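Local structure of purine nucleoside phosphorylase (Caulobacter vibrioides, 1XFJ) at residues A[79-84]-A[146-151]. The protein probably acts as a purine nucleoside phosphorylase, cleaving inosine and S-methyl-5'-thioadenosine with phosphate, and probably also deaminates adenosine. Sequence-based numbering, arbitrary orientation.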
# COMPACT_ATOMS: atom_id res chain seq x y z
N THR A 79 -1.92 6.28 11.40
CA THR A 79 -1.19 5.09 11.83
C THR A 79 -2.23 4.14 12.43
O THR A 79 -1.89 3.20 13.15
CB THR A 79 -0.14 5.43 12.92
OG1 THR A 79 -0.79 5.94 14.08
CG2 THR A 79 0.85 6.46 12.40
N ILE A 80 -3.50 4.40 12.12
CA ILE A 80 -4.60 3.58 12.62
C ILE A 80 -4.71 2.24 11.88
O ILE A 80 -4.89 2.20 10.66
CB ILE A 80 -5.95 4.32 12.49
CG1 ILE A 80 -5.91 5.63 13.29
CG2 ILE A 80 -7.08 3.43 12.98
CD1 ILE A 80 -7.14 6.49 13.10
N ALA A 81 -4.61 1.16 12.64
CA ALA A 81 -4.71 -0.19 12.09
C ALA A 81 -6.00 -0.81 12.59
O ALA A 81 -6.19 -0.99 13.80
CB ALA A 81 -3.51 -1.03 12.53
N ILE A 82 -6.89 -1.13 11.65
CA ILE A 82 -8.19 -1.71 11.97
C ILE A 82 -8.21 -3.22 11.75
O ILE A 82 -7.63 -3.73 10.79
CB ILE A 82 -9.29 -1.08 11.09
CG1 ILE A 82 -9.28 0.44 11.23
CG2 ILE A 82 -10.65 -1.64 11.47
CD1 ILE A 82 -9.54 0.93 12.64
N VAL A 83 -8.90 -3.93 12.64
CA VAL A 83 -9.02 -5.38 12.52
C VAL A 83 -10.31 -5.70 11.77
O VAL A 83 -11.37 -5.14 12.07
CB VAL A 83 -9.06 -6.06 13.90
CG1 VAL A 83 -9.45 -7.53 13.75
CG2 VAL A 83 -7.69 -5.96 14.56
N ALA A 84 -10.21 -6.61 10.80
CA ALA A 84 -11.37 -7.03 10.02
C ALA A 84 -11.58 -8.53 10.20
O ALA A 84 -10.75 -9.33 9.78
CB ALA A 84 -11.14 -6.71 8.54
N VAL A 146 2.07 -3.81 12.73
CA VAL A 146 2.74 -4.94 13.36
C VAL A 146 2.17 -5.15 14.77
O VAL A 146 1.87 -6.27 15.16
CB VAL A 146 4.27 -4.72 13.44
CG1 VAL A 146 4.91 -5.77 14.33
CG2 VAL A 146 4.88 -4.79 12.04
N ASP A 147 2.02 -4.06 15.52
CA ASP A 147 1.47 -4.17 16.87
C ASP A 147 0.06 -4.75 16.86
O ASP A 147 -0.30 -5.55 17.73
CB ASP A 147 1.45 -2.79 17.56
CG ASP A 147 2.83 -2.29 17.94
OD1 ASP A 147 3.82 -3.05 17.81
OD2 ASP A 147 2.92 -1.12 18.37
N ARG A 148 -0.75 -4.35 15.88
CA ARG A 148 -2.12 -4.85 15.79
C ARG A 148 -2.10 -6.34 15.48
O ARG A 148 -2.91 -7.11 16.00
CB ARG A 148 -2.90 -4.09 14.71
CG ARG A 148 -4.40 -4.04 14.95
CD ARG A 148 -4.76 -2.99 16.00
NE ARG A 148 -6.20 -2.85 16.20
CZ ARG A 148 -6.92 -3.60 17.03
NH1 ARG A 148 -6.34 -4.55 17.75
NH2 ARG A 148 -8.23 -3.40 17.14
N MSE A 149 -1.17 -6.76 14.63
CA MSE A 149 -1.05 -8.17 14.28
C MSE A 149 -0.67 -8.95 15.52
O MSE A 149 -1.16 -10.06 15.76
CB MSE A 149 0.02 -8.37 13.19
CG MSE A 149 -0.37 -7.82 11.83
SE MSE A 149 1.10 -7.85 10.60
CE MSE A 149 1.15 -9.75 10.22
N VAL A 150 0.22 -8.38 16.33
CA VAL A 150 0.65 -9.03 17.56
C VAL A 150 -0.52 -9.20 18.53
O VAL A 150 -0.62 -10.22 19.22
CB VAL A 150 1.80 -8.24 18.23
CG1 VAL A 150 2.10 -8.82 19.60
CG2 VAL A 150 3.04 -8.32 17.35
N GLU A 151 -1.42 -8.22 18.57
CA GLU A 151 -2.59 -8.34 19.46
C GLU A 151 -3.41 -9.56 19.08
O GLU A 151 -4.06 -10.17 19.93
CB GLU A 151 -3.50 -7.11 19.35
CG GLU A 151 -2.96 -5.85 19.99
CD GLU A 151 -4.05 -4.79 20.12
OE1 GLU A 151 -4.93 -4.96 20.98
OE2 GLU A 151 -4.02 -3.81 19.36
O HOH W 1 -10.17 -2.65 14.76
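A water molecule joins V83 on strand 81-83 to R148 on helix 141-151, accepting a hydrogen bond from each. Its oxygen lies 2.8 Å from V83 N and 3.2 Å from R148 NH2, so it links the guanidinium to the strand backbone. V83 also supplies an apolar side: its CG2 stands over the centre of the guanidinium, 3.5 Å from R148 CZ, and the two side chains cross at about a right angle. CG2 reaches this place because it is anti to the carbonyl carbon of V83. The remaining nitrogens take other partners. R148 NE lies 3.0 Å from A81 O, but the N-H...O angle of only 134° makes this a weak, bent hydrogen bond, even though the oxygen sits in the plane of the group, at its edge. NH1 forms a salt bridge with E151 OE2, 2.9 Å away and three residues further along the same helix; the carboxylate probably offsets the positive charge, and this bridge together with the V83 methyl probably limits rotation of the flat group.

Strand 81-83 is an outermost strand of the six-stranded mixed sheet, pairing with 97-100, and helix 141-151 packs on that sheet, with M149 touching V99, L119, I126 and A128. The arginine therefore spans the margin of a helix-on-sheet interface in this YfiH/LACC1-family protein, and the R148 side chain also touches V99. Nearer the helix axis the contact is apolar, with A81 CB 3.8 Å from R148 CB. From there CG runs anti to the backbone N (chi1 -153°), in the direction from A81 to V83. The bend at chi2 (78°) lifts CD outward from the strand, and the CD-NE bond then resumes the earlier course, bringing the guanidinium against V83 CG2.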